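Local coordinates for MdbA protein (Corynebacterium diphtheriae, PDB 5C00) that probably catalyses disulfide bond formation in exported proteins as a thioredoxin-fold thiol-disulfide oxidoreductase, and is essential for viability, pilus assembly and toxin production, at residues D18-V28 with A108-N118. Numbering follows the deposited sequence.
Sequences DKESVSFTGSV and AQSGDWETYWN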
loop_
_atom_site.group_PDB
_atom_site.type_symbol
_atom_site.label_atom_id
_atom_site.label_comp_id
_atom_site.label_asym_id
_atom_site.label_seq_id
_atom_site.Cartn_x
_atom_site.Cartn_y
_atom_site.Cartn_z
ATOM N N ASP A 18 -14.077 -6.264 8.916
ATOM C CA ASP A 18 -13.849 -7.444 8.084
ATOM C C ASP A 18 -12.338 -7.604 7.758
ATOM O O ASP A 18 -11.651 -6.609 7.462
ATOM C CB ASP A 18 -14.691 -7.378 6.830
ATOM C CG ASP A 18 -14.588 -8.653 6.010
ATOM O OD1 ASP A 18 -14.563 -9.787 6.606
ATOM O OD2 ASP A 18 -14.512 -8.521 4.779
ATOM N N LYS A 19 -11.842 -8.844 7.859
ATOM C CA LYS A 19 -10.425 -9.179 7.758
ATOM C C LYS A 19 -10.185 -10.434 6.912
ATOM O O LYS A 19 -10.383 -11.559 7.406
ATOM C CB LYS A 19 -9.887 -9.438 9.148
ATOM C CG LYS A 19 -9.099 -8.309 9.791
ATOM C CD LYS A 19 -7.596 -8.645 9.902
ATOM C CE LYS A 19 -7.116 -8.873 11.329
ATOM N NZ LYS A 19 -5.625 -8.665 11.437
ATOM N N GLU A 20 -9.707 -10.226 5.688
ATOM C CA GLU A 20 -9.417 -11.296 4.737
ATOM C C GLU A 20 -8.163 -12.003 5.206
ATOM O O GLU A 20 -7.233 -11.375 5.677
ATOM C CB GLU A 20 -9.229 -10.723 3.323
ATOM C CG GLU A 20 -8.545 -11.640 2.307
ATOM C CD GLU A 20 -8.368 -11.003 0.931
ATOM O OE1 GLU A 20 -8.425 -9.748 0.801
ATOM O OE2 GLU A 20 -8.146 -11.760 -0.043
ATOM N N SER A 21 -8.163 -13.324 5.094
ATOM C CA SER A 21 -7.017 -14.136 5.421
ATOM C C SER A 21 -6.075 -14.101 4.210
ATOM O O SER A 21 -6.543 -14.262 3.109
ATOM C CB SER A 21 -7.497 -15.554 5.629
ATOM O OG SER A 21 -6.433 -16.423 5.852
ATOM N N VAL A 22 -4.769 -13.993 4.435
ATOM C CA VAL A 22 -3.801 -14.030 3.323
ATOM C C VAL A 22 -2.661 -14.894 3.793
ATOM O O VAL A 22 -2.396 -14.955 4.985
ATOM C CB VAL A 22 -3.264 -12.633 2.956
ATOM C CG1 VAL A 22 -4.392 -11.751 2.411
ATOM C CG2 VAL A 22 -2.577 -11.975 4.152
ATOM N N SER A 23 -2.041 -15.616 2.879
ATOM C CA SER A 23 -0.979 -16.525 3.282
ATOM C C SER A 23 0.404 -16.044 2.855
ATOM O O SER A 23 1.386 -16.771 3.056
ATOM C CB SER A 23 -1.225 -17.885 2.700
ATOM O OG SER A 23 -1.323 -17.789 1.283
ATOM N N PHE A 24 0.504 -14.860 2.261
ATOM C CA PHE A 24 1.786 -14.330 1.820
ATOM C C PHE A 24 2.501 -13.656 2.968
ATOM O O PHE A 24 1.915 -13.419 4.027
ATOM C CB PHE A 24 1.641 -13.411 0.586
ATOM C CG PHE A 24 0.684 -12.260 0.751
ATOM C CD1 PHE A 24 1.007 -11.170 1.551
ATOM C CD2 PHE A 24 -0.546 -12.253 0.111
ATOM C CE1 PHE A 24 0.130 -10.092 1.696
ATOM C CE2 PHE A 24 -1.414 -11.170 0.250
ATOM C CZ PHE A 24 -1.081 -10.106 1.052
ATOM N N THR A 25 3.767 -13.334 2.761
ATOM C CA THR A 25 4.522 -12.544 3.734
ATOM C C THR A 25 5.038 -11.282 3.009
ATOM O O THR A 25 4.597 -10.928 1.876
ATOM C CB THR A 25 5.663 -13.409 4.381
ATOM O OG1 THR A 25 6.329 -12.686 5.422
ATOM C CG2 THR A 25 6.657 -13.815 3.362
ATOM N N GLY A 26 5.973 -10.580 3.625
ATOM C CA GLY A 26 6.438 -9.347 3.024
ATOM C C GLY A 26 7.743 -8.866 3.604
ATOM O O GLY A 26 8.250 -9.450 4.544
ATOM N N SER A 27 8.244 -7.767 3.067
ATOM C CA SER A 27 9.415 -7.082 3.650
ATOM C C SER A 27 9.338 -5.624 3.303
ATOM O O SER A 27 8.483 -5.252 2.483
ATOM C CB SER A 27 10.724 -7.726 3.176
ATOM O OG SER A 27 10.886 -7.629 1.764
ATOM N N VAL A 28 10.146 -4.772 3.924
ATOM C CA VAL A 28 10.230 -3.362 3.511
ATOM C C VAL A 28 11.642 -3.208 3.032
ATOM O O VAL A 28 12.579 -3.268 3.835
ATOM C CB VAL A 28 9.898 -2.371 4.663
ATOM C CG1 VAL A 28 10.062 -0.942 4.171
ATOM C CG2 VAL A 28 8.495 -2.588 5.204
ATOM N N ALA A 108 3.309 -2.206 7.988
ATOM C CA ALA A 108 4.194 -3.095 7.249
ATOM C C ALA A 108 5.560 -3.317 7.934
ATOM O O ALA A 108 6.067 -4.430 7.971
ATOM C CB ALA A 108 4.434 -2.559 5.878
ATOM N N GLN A 109 6.094 -2.250 8.497
ATOM C CA GLN A 109 7.363 -2.297 9.227
ATOM C C GLN A 109 7.323 -3.289 10.397
ATOM O O GLN A 109 8.358 -3.872 10.802
ATOM C CB GLN A 109 7.689 -0.862 9.720
ATOM C CG GLN A 109 8.763 -0.758 10.797
ATOM C CD GLN A 109 10.123 -1.207 10.281
ATOM O OE1 GLN A 109 10.320 -1.341 9.068
ATOM N NE2 GLN A 109 11.059 -1.474 11.196
ATOM N N SER A 110 6.147 -3.469 10.979
ATOM C CA SER A 110 5.980 -4.416 12.066
ATOM C C SER A 110 5.960 -5.894 11.613
ATOM O O SER A 110 5.978 -6.791 12.462
ATOM C CB SER A 110 4.701 -4.088 12.840
ATOM O OG SER A 110 3.526 -4.650 12.246
ATOM N N GLY A 111 5.858 -6.140 10.305
ATOM C CA GLY A 111 5.773 -7.481 9.768
ATOM C C GLY A 111 4.417 -8.193 9.944
ATOM O O GLY A 111 4.331 -9.397 9.763
ATOM N N ASP A 112 3.352 -7.471 10.284
ATOM C CA ASP A 112 2.021 -8.081 10.443
ATOM C C ASP A 112 1.294 -7.936 9.092
ATOM O O ASP A 112 0.595 -6.946 8.841
ATOM C CB ASP A 112 1.240 -7.399 11.568
ATOM C CG ASP A 112 -0.129 -7.999 11.779
ATOM O OD1 ASP A 112 -0.534 -8.958 11.056
ATOM O OD2 ASP A 112 -0.833 -7.474 12.688
ATOM N N TRP A 113 1.503 -8.912 8.228
ATOM C CA TRP A 113 1.097 -8.775 6.833
ATOM C C TRP A 113 -0.397 -8.903 6.670
ATOM O O TRP A 113 -0.952 -8.266 5.774
ATOM C CB TRP A 113 1.874 -9.739 5.924
ATOM C CG TRP A 113 3.304 -9.372 6.021
ATOM C CD1 TRP A 113 4.270 -9.998 6.732
ATOM C CD2 TRP A 113 3.885 -8.191 5.501
ATOM N NE1 TRP A 113 5.448 -9.313 6.630
ATOM C CE2 TRP A 113 5.220 -8.158 5.930
ATOM C CE3 TRP A 113 3.386 -7.114 4.756
ATOM C CZ2 TRP A 113 6.070 -7.146 5.579
ATOM C CZ3 TRP A 113 4.212 -6.115 4.431
ATOM C CH2 TRP A 113 5.557 -6.122 4.861
ATOM N N GLU A 114 -1.066 -9.669 7.526
ATOM C CA GLU A 114 -2.516 -9.770 7.387
ATOM C C GLU A 114 -3.208 -8.442 7.811
ATOM O O GLU A 114 -4.139 -7.979 7.161
ATOM C CB GLU A 114 -3.057 -10.965 8.133
ATOM C CG GLU A 114 -4.431 -11.361 7.621
ATOM C CD GLU A 114 -4.840 -12.741 8.109
ATOM O OE1 GLU A 114 -5.623 -12.756 9.082
ATOM O OE2 GLU A 114 -4.363 -13.766 7.534
ATOM N N THR A 115 -2.702 -7.794 8.848
ATOM C CA THR A 115 -3.182 -6.458 9.219
ATOM C C THR A 115 -2.877 -5.417 8.131
ATOM O O THR A 115 -3.752 -4.666 7.687
ATOM C CB THR A 115 -2.555 -6.055 10.585
ATOM O OG1 THR A 115 -3.015 -6.992 11.562
ATOM C CG2 THR A 115 -3.018 -4.706 11.007
ATOM N N TYR A 116 -1.632 -5.426 7.642
ATOM C CA TYR A 116 -1.222 -4.526 6.578
ATOM C C TYR A 116 -2.142 -4.650 5.378
ATOM O O TYR A 116 -2.699 -3.659 4.872
ATOM C CB TYR A 116 0.199 -4.784 6.142
ATOM C CG TYR A 116 0.525 -3.980 4.923
ATOM C CD1 TYR A 116 0.728 -2.601 5.005
ATOM C CD2 TYR A 116 0.510 -4.553 3.671
ATOM C CE1 TYR A 116 0.944 -1.846 3.873
ATOM C CE2 TYR A 116 0.697 -3.795 2.541
ATOM C CZ TYR A 116 0.904 -2.440 2.670
ATOM O OH TYR A 116 1.126 -1.710 1.558
ATOM N N TRP A 117 -2.324 -5.872 4.922
ATOM C CA TRP A 117 -3.151 -6.043 3.728
ATOM C C TRP A 117 -4.577 -5.489 3.899
ATOM O O TRP A 117 -5.128 -4.790 3.031
ATOM C CB TRP A 117 -3.200 -7.520 3.390
ATOM C CG TRP A 117 -4.095 -7.766 2.296
ATOM C CD1 TRP A 117 -5.321 -8.276 2.370
ATOM C CD2 TRP A 117 -3.859 -7.443 0.937
ATOM N NE1 TRP A 117 -5.893 -8.318 1.123
ATOM C CE2 TRP A 117 -5.003 -7.830 0.224
ATOM C CE3 TRP A 117 -2.772 -6.885 0.239
ATOM C CZ2 TRP A 117 -5.118 -7.657 -1.147
ATOM C CZ3 TRP A 117 -2.886 -6.718 -1.141
ATOM C CH2 TRP A 117 -4.049 -7.117 -1.806
ATOM N N ASN A 118 -5.191 -5.832 5.025
ATOM C CA ASN A 118 -6.549 -5.364 5.270
ATOM C C ASN A 118 -6.639 -3.869 5.526
ATOM O O ASN A 118 -7.632 -3.245 5.166
ATOM C CB ASN A 118 -7.156 -6.158 6.416
ATOM C CG ASN A 118 -7.556 -7.558 5.968
ATOM O OD1 ASN A 118 -8.546 -7.729 5.249
ATOM N ND2 ASN A 118 -6.733 -8.540 6.303
#
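Asn-118 reads the backbone of Glu-20 with both ends of its amide: OD1 accepts from Glu-20 N (2.8 Å), while ND2 donates to Glu-20 O, lying on a lone pair in the carbonyl plane, in a nearly straight bond (169°). The second N-H of ND2 goes to Glu-114 O, one helical turn back, fixing the amide's rotation. Asparagine suits this place because one flat group both donates and accepts. Two glutamates add bonds in opposite directions. In one conformer of Glu-20 the side chain runs extended, CG anti to the backbone N, and brings OE1 to Trp-117 NE1 (2.9 Å), which points at it in the ring plane and meets the carboxylate from above; a second conformer leaves this bond less certain. Glu-114 OE2 in turn takes Val-22 N at 3.1 Å. Lys-19 NZ donates to Leu-146 O, outside the two segments.

The apolar contacts centre on two indoles. Val-22 CG1 lies over the five-membered ring of Trp-117, a CH-pi contact, and Phe-24 turns its CZ edge to the six-membered ring in an offset edge-to-face pair, planes 82° apart; Thr-70 of helix 56-74 touches both aromatics. Trp-113 lies flat against strand 25-28, with Gly-26 CA 3.5 Å from the centroid of its six-membered ring. Glycine, without a side chain, lets the backbone itself lie against the indole face. At the far end Val-28 CG2 meets Ala-108 CB at 4.1 Å.

Thus an edge strand of the thioredoxin-fold sheet packs on the end of helix 96-109 and the start of helix 113-125, whose N-cap is Asp-112; the 113-118 part runs at 81° to strand 25-28. The chemistry divides the work: side-chain hydrogen bonds from Asn-118 and Glu-114, with the Trp-117 indole, hold the irregular lead-in, whereas the face of Trp-113 covers the strand.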